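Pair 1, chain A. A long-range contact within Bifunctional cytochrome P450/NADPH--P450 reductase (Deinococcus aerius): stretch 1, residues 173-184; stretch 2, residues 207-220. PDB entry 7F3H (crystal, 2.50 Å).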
# COMPACT_ATOMS: atom_id res chain seq x y z
N LEU A 173 -15.47 -9.96 11.37
CA LEU A 173 -14.22 -9.42 11.96
C LEU A 173 -14.48 -8.88 13.37
O LEU A 173 -15.61 -8.59 13.73
CB LEU A 173 -13.60 -8.32 11.12
CG LEU A 173 -12.87 -8.64 9.83
CD1 LEU A 173 -12.59 -7.34 9.13
CD2 LEU A 173 -11.55 -9.39 10.09
N HIS A 174 -13.41 -8.77 14.18
CA HIS A 174 -13.49 -8.08 15.48
C HIS A 174 -14.07 -6.68 15.31
O HIS A 174 -13.77 -6.00 14.32
CB HIS A 174 -12.09 -7.97 16.11
CG HIS A 174 -12.06 -7.44 17.51
ND1 HIS A 174 -12.41 -6.15 17.83
CD2 HIS A 174 -11.61 -8.01 18.66
CE1 HIS A 174 -12.22 -5.95 19.13
NE2 HIS A 174 -11.73 -7.06 19.64
N PRO A 175 -14.90 -6.20 16.27
CA PRO A 175 -15.49 -4.85 16.16
C PRO A 175 -14.50 -3.74 15.86
O PRO A 175 -14.83 -2.84 15.08
CB PRO A 175 -16.13 -4.66 17.54
CG PRO A 175 -16.59 -6.02 17.89
CD PRO A 175 -15.45 -6.93 17.42
N PHE A 176 -13.32 -3.75 16.49
CA PHE A 176 -12.30 -2.74 16.20
C PHE A 176 -12.01 -2.67 14.70
O PHE A 176 -11.94 -1.58 14.13
CB PHE A 176 -11.03 -3.02 17.02
CG PHE A 176 -9.88 -2.07 16.73
CD1 PHE A 176 -8.96 -2.34 15.71
CD2 PHE A 176 -9.68 -0.93 17.50
CE1 PHE A 176 -7.90 -1.49 15.47
CE2 PHE A 176 -8.61 -0.07 17.24
CZ PHE A 176 -7.72 -0.35 16.23
N LEU A 177 -11.91 -3.82 14.03
CA LEU A 177 -11.62 -3.83 12.60
C LEU A 177 -12.83 -3.47 11.76
O LEU A 177 -12.68 -2.87 10.68
CB LEU A 177 -11.05 -5.19 12.19
CG LEU A 177 -9.77 -5.57 12.96
CD1 LEU A 177 -9.34 -6.97 12.62
CD2 LEU A 177 -8.64 -4.57 12.70
N GLN A 178 -14.05 -3.78 12.24
CA GLN A 178 -15.24 -3.32 11.53
C GLN A 178 -15.36 -1.80 11.59
O GLN A 178 -15.70 -1.15 10.59
CB GLN A 178 -16.49 -3.98 12.12
CG GLN A 178 -16.70 -5.44 11.68
CD GLN A 178 -17.73 -6.18 12.54
OE1 GLN A 178 -18.25 -5.65 13.52
NE2 GLN A 178 -18.01 -7.42 12.17
N ALA A 179 -15.02 -1.22 12.75
CA ALA A 179 -14.99 0.23 12.89
C ALA A 179 -13.93 0.83 11.97
O ALA A 179 -14.18 1.84 11.29
CB ALA A 179 -14.73 0.59 14.36
N LEU A 180 -12.72 0.24 11.93
CA LEU A 180 -11.70 0.67 10.97
C LEU A 180 -12.23 0.67 9.54
O LEU A 180 -12.07 1.65 8.80
CB LEU A 180 -10.45 -0.22 11.06
CG LEU A 180 -9.26 0.24 10.21
CD1 LEU A 180 -8.80 1.63 10.67
CD2 LEU A 180 -8.12 -0.75 10.30
N ALA A 181 -12.86 -0.44 9.13
CA ALA A 181 -13.35 -0.55 7.76
C ALA A 181 -14.39 0.53 7.46
O ALA A 181 -14.29 1.24 6.45
CB ALA A 181 -13.93 -1.96 7.52
N ARG A 182 -15.38 0.68 8.35
CA ARG A 182 -16.41 1.70 8.19
C ARG A 182 -15.80 3.08 8.09
O ARG A 182 -16.16 3.87 7.21
CB ARG A 182 -17.39 1.64 9.37
CG ARG A 182 -18.31 0.43 9.43
CD ARG A 182 -19.45 0.66 10.45
NE ARG A 182 -18.94 0.83 11.81
CZ ARG A 182 -18.73 -0.19 12.65
NH1 ARG A 182 -19.00 -1.43 12.27
NH2 ARG A 182 -18.26 0.02 13.87
N ALA A 183 -14.88 3.42 9.02
CA ALA A 183 -14.28 4.76 9.04
C ALA A 183 -13.49 5.02 7.76
O ALA A 183 -13.55 6.13 7.21
CB ALA A 183 -13.40 4.96 10.28
N MET A 184 -12.70 4.04 7.30
CA MET A 184 -11.94 4.18 6.05
C MET A 184 -12.88 4.45 4.87
O MET A 184 -12.67 5.39 4.07
CB MET A 184 -11.11 2.93 5.81
CG MET A 184 -9.90 2.83 6.75
SD MET A 184 -8.71 4.13 6.37
CE MET A 184 -7.67 3.23 5.20
N ALA A 207 -21.97 8.62 13.58
CA ALA A 207 -21.43 7.28 13.75
C ALA A 207 -19.95 7.20 13.34
O ALA A 207 -19.18 6.44 13.93
CB ALA A 207 -22.30 6.29 12.97
N TYR A 208 -19.53 8.01 12.37
CA TYR A 208 -18.13 7.97 11.95
C TYR A 208 -17.21 8.43 13.08
O TYR A 208 -16.31 7.70 13.50
CB TYR A 208 -17.99 8.81 10.67
CG TYR A 208 -16.62 9.22 10.19
CD1 TYR A 208 -15.76 8.32 9.54
CD2 TYR A 208 -16.22 10.55 10.31
CE1 TYR A 208 -14.51 8.73 9.07
CE2 TYR A 208 -14.96 10.97 9.84
CZ TYR A 208 -14.12 10.07 9.22
OH TYR A 208 -12.91 10.53 8.76
N TRP A 209 -17.48 9.62 13.63
CA TRP A 209 -16.68 10.09 14.75
C TRP A 209 -16.79 9.15 15.95
O TRP A 209 -15.82 9.00 16.71
CB TRP A 209 -17.07 11.52 15.14
CG TRP A 209 -16.74 12.50 14.03
CD1 TRP A 209 -17.62 13.10 13.16
CD2 TRP A 209 -15.44 12.94 13.65
NE1 TRP A 209 -16.94 13.90 12.27
CE2 TRP A 209 -15.60 13.82 12.54
CE3 TRP A 209 -14.16 12.68 14.11
CZ2 TRP A 209 -14.53 14.43 11.91
CZ3 TRP A 209 -13.09 13.30 13.49
CH2 TRP A 209 -13.29 14.17 12.40
N ALA A 210 -17.92 8.45 16.09
CA ALA A 210 -18.07 7.48 17.16
C ALA A 210 -17.16 6.28 16.97
O ALA A 210 -16.50 5.83 17.92
CB ALA A 210 -19.53 7.02 17.27
N ASP A 211 -17.17 5.71 15.75
CA ASP A 211 -16.25 4.65 15.33
C ASP A 211 -14.81 5.03 15.67
O ASP A 211 -14.04 4.23 16.24
CB ASP A 211 -16.37 4.44 13.81
CG ASP A 211 -17.53 3.55 13.41
OD1 ASP A 211 -18.05 2.82 14.27
OD2 ASP A 211 -17.92 3.56 12.22
N ILE A 212 -14.42 6.25 15.29
CA ILE A 212 -13.05 6.67 15.54
C ILE A 212 -12.77 6.68 17.03
O ILE A 212 -11.71 6.24 17.48
CB ILE A 212 -12.75 8.06 14.93
CG1 ILE A 212 -13.05 8.10 13.43
CG2 ILE A 212 -11.33 8.44 15.25
CD1 ILE A 212 -12.65 9.41 12.78
N ALA A 213 -13.73 7.19 17.82
CA ALA A 213 -13.58 7.19 19.27
C ALA A 213 -13.39 5.77 19.81
O ALA A 213 -12.56 5.54 20.70
CB ALA A 213 -14.80 7.85 19.92
N SER A 214 -14.19 4.83 19.34
CA SER A 214 -14.06 3.45 19.81
C SER A 214 -12.67 2.88 19.51
O SER A 214 -12.07 2.17 20.34
CB SER A 214 -15.16 2.59 19.18
OG SER A 214 -14.90 2.39 17.79
N MET A 215 -12.12 3.23 18.34
CA MET A 215 -10.77 2.79 18.00
C MET A 215 -9.72 3.43 18.91
O MET A 215 -8.87 2.73 19.49
CB MET A 215 -10.46 3.11 16.54
CG MET A 215 -11.31 2.28 15.61
SD MET A 215 -10.64 2.20 13.96
CE MET A 215 -11.58 3.50 13.17
N ASN A 216 -9.76 4.77 19.02
CA ASN A 216 -8.86 5.49 19.93
C ASN A 216 -8.94 4.90 21.32
O ASN A 216 -7.91 4.70 21.96
CB ASN A 216 -9.20 6.99 19.98
CG ASN A 216 -9.01 7.68 18.63
OD1 ASN A 216 -8.36 7.13 17.74
ND2 ASN A 216 -9.56 8.90 18.48
N GLU A 217 -10.15 4.61 21.81
CA GLU A 217 -10.34 4.03 23.14
C GLU A 217 -9.61 2.71 23.30
O GLU A 217 -8.94 2.49 24.32
CB GLU A 217 -11.83 3.87 23.46
CG GLU A 217 -12.48 5.15 23.98
CD GLU A 217 -12.01 5.53 25.39
OE1 GLU A 217 -12.22 4.70 26.33
OE2 GLU A 217 -11.45 6.65 25.55
N LEU A 218 -9.83 1.76 22.38
CA LEU A 218 -9.14 0.48 22.50
C LEU A 218 -7.63 0.67 22.54
O LEU A 218 -6.94 0.11 23.40
CB LEU A 218 -9.54 -0.45 21.36
CG LEU A 218 -8.97 -1.88 21.32
CD1 LEU A 218 -9.95 -2.85 20.63
CD2 LEU A 218 -7.55 -1.95 20.67
N VAL A 219 -7.10 1.48 21.61
CA VAL A 219 -5.64 1.59 21.53
C VAL A 219 -5.10 2.27 22.79
O VAL A 219 -4.15 1.78 23.40
CB VAL A 219 -5.19 2.30 20.23
CG1 VAL A 219 -3.71 2.56 20.27
CG2 VAL A 219 -5.52 1.46 18.97
N ASP A 220 -5.71 3.38 23.19
CA ASP A 220 -5.40 4.08 24.45
C ASP A 220 -5.37 3.18 25.68
O ASP A 220 -4.50 3.29 26.53
CB ASP A 220 -6.45 5.16 24.69
CG ASP A 220 -6.28 6.35 23.78
OD1 ASP A 220 -5.20 6.50 23.16
OD2 ASP A 220 -7.26 7.15 23.70

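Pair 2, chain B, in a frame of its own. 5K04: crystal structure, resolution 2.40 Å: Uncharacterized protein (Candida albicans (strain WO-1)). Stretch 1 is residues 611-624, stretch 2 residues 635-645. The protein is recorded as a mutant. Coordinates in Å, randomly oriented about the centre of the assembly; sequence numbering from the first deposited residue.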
# COMPACT_ATOMS: atom_id res chain seq x y z
N ASN B 611 25.77 4.62 14.17
CA ASN B 611 25.79 4.65 15.63
C ASN B 611 26.47 5.93 16.14
O ASN B 611 26.01 6.54 17.11
CB ASN B 611 26.47 3.40 16.19
CG ASN B 611 25.46 2.25 16.44
OD1 ASN B 611 24.29 2.48 16.77
ND2 ASN B 611 25.93 1.02 16.27
N LEU B 612 27.55 6.36 15.48
CA LEU B 612 28.21 7.60 15.87
C LEU B 612 27.34 8.81 15.54
O LEU B 612 27.21 9.73 16.36
CB LEU B 612 29.56 7.71 15.16
CG LEU B 612 30.32 9.03 15.24
CD1 LEU B 612 30.84 9.27 16.64
CD2 LEU B 612 31.47 9.02 14.23
N LEU B 613 26.74 8.83 14.35
CA LEU B 613 25.89 9.94 13.93
C LEU B 613 24.82 10.25 14.97
O LEU B 613 24.61 11.42 15.33
CB LEU B 613 25.25 9.62 12.58
CG LEU B 613 24.37 10.73 11.95
CD1 LEU B 613 25.21 11.97 11.61
CD2 LEU B 613 23.60 10.25 10.72
N TYR B 614 24.11 9.22 15.44
CA TYR B 614 22.97 9.46 16.30
C TYR B 614 23.38 9.71 17.74
O TYR B 614 22.65 10.38 18.48
CB TYR B 614 21.97 8.30 16.17
CG TYR B 614 21.32 8.36 14.81
CD1 TYR B 614 20.50 9.44 14.46
CD2 TYR B 614 21.58 7.39 13.84
CE1 TYR B 614 19.94 9.54 13.19
CE2 TYR B 614 21.01 7.48 12.57
CZ TYR B 614 20.19 8.56 12.25
OH TYR B 614 19.64 8.64 10.98
N LYS B 615 24.55 9.21 18.14
CA LYS B 615 25.15 9.67 19.39
C LYS B 615 25.54 11.15 19.29
O LYS B 615 25.24 11.93 20.20
CB LYS B 615 26.36 8.79 19.73
CG LYS B 615 27.02 9.14 21.06
CD LYS B 615 28.06 8.08 21.45
CE LYS B 615 28.86 8.48 22.68
NZ LYS B 615 28.06 8.53 23.93
N LEU B 616 26.19 11.54 18.19
CA LEU B 616 26.45 12.96 17.95
C LEU B 616 25.17 13.77 18.04
O LEU B 616 25.11 14.77 18.76
CB LEU B 616 27.13 13.15 16.59
CG LEU B 616 28.57 12.60 16.42
CD1 LEU B 616 29.15 12.95 15.06
CD2 LEU B 616 29.50 13.06 17.54
N TYR B 617 24.12 13.33 17.34
CA TYR B 617 22.83 14.03 17.40
C TYR B 617 22.34 14.14 18.84
O TYR B 617 22.00 15.23 19.31
CB TYR B 617 21.79 13.33 16.54
CG TYR B 617 21.65 13.86 15.12
CD1 TYR B 617 21.28 15.18 14.87
CD2 TYR B 617 21.83 13.02 14.02
CE1 TYR B 617 21.11 15.66 13.56
CE2 TYR B 617 21.66 13.48 12.72
CZ TYR B 617 21.31 14.80 12.49
OH TYR B 617 21.18 15.23 11.19
N PHE B 618 22.35 13.02 19.57
CA PHE B 618 21.82 13.02 20.92
C PHE B 618 22.55 14.03 21.80
O PHE B 618 21.92 14.81 22.53
CB PHE B 618 21.90 11.60 21.52
CG PHE B 618 21.45 11.52 22.96
CD1 PHE B 618 20.11 11.43 23.28
CD2 PHE B 618 22.38 11.57 23.99
CE1 PHE B 618 19.68 11.36 24.61
CE2 PHE B 618 21.97 11.50 25.32
CZ PHE B 618 20.61 11.39 25.63
N ASN B 619 23.89 14.02 21.75
CA ASN B 619 24.66 14.97 22.54
C ASN B 619 24.37 16.40 22.12
O ASN B 619 24.35 17.31 22.96
CB ASN B 619 26.16 14.66 22.40
CG ASN B 619 26.55 13.37 23.10
OD1 ASN B 619 25.74 12.46 23.25
ND2 ASN B 619 27.79 13.32 23.58
N LEU B 620 24.15 16.61 20.82
CA LEU B 620 23.91 17.96 20.30
C LEU B 620 22.59 18.50 20.81
O LEU B 620 22.50 19.67 21.21
CB LEU B 620 23.94 17.93 18.77
CG LEU B 620 23.58 19.24 18.06
CD1 LEU B 620 24.56 20.35 18.44
CD2 LEU B 620 23.51 19.05 16.54
N LEU B 621 21.55 17.67 20.81
CA LEU B 621 20.22 18.11 21.20
C LEU B 621 20.12 18.29 22.71
O LEU B 621 19.48 19.24 23.18
CB LEU B 621 19.19 17.11 20.70
CG LEU B 621 19.24 16.91 19.17
CD1 LEU B 621 18.46 15.68 18.76
CD2 LEU B 621 18.71 18.14 18.45
N LYS B 622 20.76 17.40 23.48
CA LYS B 622 20.75 17.50 24.93
C LYS B 622 21.39 18.81 25.40
O LYS B 622 20.90 19.47 26.32
CB LYS B 622 21.47 16.29 25.54
CG LYS B 622 20.54 15.30 26.25
CD LYS B 622 21.29 14.39 27.21
CE LYS B 622 20.95 14.65 28.67
NZ LYS B 622 19.77 13.88 29.15
N ILE B 623 22.49 19.20 24.75
CA ILE B 623 23.24 20.40 25.11
C ILE B 623 22.50 21.67 24.72
O ILE B 623 22.60 22.69 25.40
CB ILE B 623 24.61 20.30 24.44
CG1 ILE B 623 25.57 19.47 25.27
CG2 ILE B 623 25.17 21.63 24.11
CD1 ILE B 623 26.71 18.99 24.42
N THR B 624 21.73 21.63 23.63
CA THR B 624 21.02 22.81 23.14
C THR B 624 19.57 22.90 23.59
O THR B 624 19.04 24.00 23.69
CB THR B 624 21.07 22.85 21.61
OG1 THR B 624 20.53 21.62 21.10
CG2 THR B 624 22.51 23.02 21.14
N SER B 635 30.66 17.06 29.38
CA SER B 635 30.90 15.68 28.96
C SER B 635 30.31 15.42 27.58
O SER B 635 31.02 14.98 26.67
CB SER B 635 30.36 14.68 29.98
OG SER B 635 28.97 14.88 30.19
N LEU B 636 29.02 15.71 27.41
CA LEU B 636 28.40 15.54 26.10
C LEU B 636 29.10 16.38 25.03
O LEU B 636 29.26 15.93 23.88
CB LEU B 636 26.92 15.92 26.20
CG LEU B 636 26.16 14.99 27.15
CD1 LEU B 636 24.75 15.48 27.41
CD2 LEU B 636 26.17 13.57 26.60
N TYR B 637 29.55 17.58 25.39
CA TYR B 637 30.17 18.44 24.39
C TYR B 637 31.58 17.98 24.03
O TYR B 637 31.99 18.12 22.87
CB TYR B 637 30.18 19.89 24.87
CG TYR B 637 31.21 20.74 24.18
CD1 TYR B 637 31.06 21.10 22.85
CD2 TYR B 637 32.35 21.16 24.85
CE1 TYR B 637 32.00 21.85 22.21
CE2 TYR B 637 33.32 21.94 24.21
CZ TYR B 637 33.13 22.28 22.89
OH TYR B 637 34.04 23.05 22.21
N ASN B 638 32.32 17.43 25.00
CA ASN B 638 33.66 16.91 24.73
C ASN B 638 33.62 15.80 23.69
O ASN B 638 34.50 15.71 22.82
CB ASN B 638 34.31 16.40 26.02
CG ASN B 638 34.99 17.51 26.84
OD1 ASN B 638 35.21 18.63 26.37
ND2 ASN B 638 35.33 17.18 28.08
N TYR B 639 32.60 14.93 23.75
CA TYR B 639 32.50 13.86 22.77
C TYR B 639 32.28 14.41 21.36
O TYR B 639 32.85 13.91 20.39
CB TYR B 639 31.39 12.88 23.16
CG TYR B 639 31.42 11.61 22.32
CD1 TYR B 639 30.73 11.52 21.12
CD2 TYR B 639 32.14 10.50 22.75
CE1 TYR B 639 30.75 10.36 20.36
CE2 TYR B 639 32.18 9.33 22.00
CZ TYR B 639 31.49 9.26 20.81
OH TYR B 639 31.52 8.10 20.07
N LEU B 640 31.46 15.46 21.23
CA LEU B 640 31.30 16.14 19.94
C LEU B 640 32.62 16.74 19.48
O LEU B 640 32.99 16.66 18.31
CB LEU B 640 30.22 17.22 20.03
CG LEU B 640 28.76 16.77 20.18
CD1 LEU B 640 27.94 17.81 20.93
CD2 LEU B 640 28.12 16.50 18.83
N GLN B 641 33.37 17.34 20.41
CA GLN B 641 34.62 18.00 20.06
C GLN B 641 35.66 17.00 19.54
O GLN B 641 36.37 17.28 18.57
CB GLN B 641 35.15 18.76 21.28
CG GLN B 641 36.47 19.49 21.08
CD GLN B 641 36.68 20.60 22.11
OE1 GLN B 641 36.05 20.62 23.17
NE2 GLN B 641 37.55 21.54 21.78
N LYS B 642 35.75 15.82 20.17
CA LYS B 642 36.76 14.85 19.78
C LYS B 642 36.46 14.24 18.41
O LYS B 642 37.40 13.86 17.70
CB LYS B 642 36.84 13.75 20.84
CG LYS B 642 38.14 13.71 21.63
CD LYS B 642 38.26 14.85 22.66
CE LYS B 642 39.62 14.79 23.39
NZ LYS B 642 39.87 15.97 24.27
N ASN B 643 35.19 14.17 18.02
CA ASN B 643 34.77 13.37 16.87
C ASN B 643 34.25 14.19 15.69
O ASN B 643 34.06 13.62 14.61
CB ASN B 643 33.70 12.36 17.31
CG ASN B 643 34.29 11.23 18.17
OD1 ASN B 643 35.20 10.51 17.75
ND2 ASN B 643 33.78 11.09 19.39
N LEU B 644 34.01 15.49 15.86
CA LEU B 644 33.70 16.37 14.72
C LEU B 644 35.01 16.75 14.03
O LEU B 644 35.51 17.88 14.10
CB LEU B 644 32.91 17.59 15.18
CG LEU B 644 31.42 17.35 15.42
CD1 LEU B 644 30.67 18.68 15.52
CD2 LEU B 644 30.87 16.51 14.30
N LYS B 645 35.59 15.74 13.38
CA LYS B 645 36.86 15.82 12.69
C LYS B 645 36.82 14.79 11.57
O LYS B 645 36.35 13.67 11.79
CB LYS B 645 38.04 15.50 13.62
CG LYS B 645 38.26 16.46 14.79
CD LYS B 645 39.48 16.01 15.57
CE LYS B 645 39.80 16.98 16.71
NZ LYS B 645 40.81 16.40 17.67

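Both pairs pack two helices whose axes approach to 9.0 Å and run roughly antiparallel, with crossing angles of -139° in pair 1 and -136° in pair 2. Fourteen central residues superpose to 0.3 Å over N, CA and C, so the backbone is effectively a constant and the side chains are the variables.

The tightest point of the register is the same in both. A179(A) matches N619(B) and D211(A) matches L636(B); CA of A179(A) lies 5.2 Å from CA of D211(A), and CA of N619(B) lies 5.2 Å from CA of L636(B). Pair 1 puts an alanine here, and its CB approaches OD1 of D211(A) to 4.0 Å. Pair 2 fits an asparagine at chi1 m, which reaches across the gap: ND2 of N619(B) donates to the backbone O of L636(B) at 3.0 Å.

The central knob also occupies the same place. M215(A) and L640(B) coincide, and each sits among the matched positions A179(A), F176(A), L180(A), A183(A) and N619(B), L616(B), L620(B), I623(B). The methionine packs against an aromatic wall, its SD lying over one face of the F176(A) ring, 4.6 Å from the centroid, while its CE reaches CB of A183(A) at 3.7 Å. In pair 2 the wall is leucine, with CD2 of L616(B) 3.9 Å from CD2 of L640(B). The small A183(A) is matched by I623(B), whose CD1 extends to CD1 of L640(B) at 3.9 Å and CB of L636(B) at 3.6 Å. The holes distribute their bulk differently: pair 1 has it at F176(A), while pair 2 has more at I623(B) and N619(B), with the same 9.0 Å helix approach.

Polar chemistry is placed differently. At the matched positions R182(A) and K622(B), pair 1 builds a two-pronged salt bridge: NE of R182(A) donates to OD2 of D211(A) at 2.9 Å, and NH2 of R182(A) to OD1 of D211(A) at 2.8 Å. In pair 2 the matched pair is K622(B) and L636(B), and the contact is apolar: CD of K622(B) lies 3.6 Å from CD1 of L636(B).

The last rule concerns S214(A) and Y639(B). The serine turns back on its own helix, OG donating to O of D211(A) at 2.6 Å. The tyrosine is a second knob, among K615(B), N619(B), L616(B) and L612(B). K615(B) covers one face of its ring, with CE 3.4 Å from the Y639(B) ring centroid in a CH-pi contact and NZ 4.5 Å from that centroid in a cation-pi interaction. P175(A), the match of K615(B), makes no contact across pair 1.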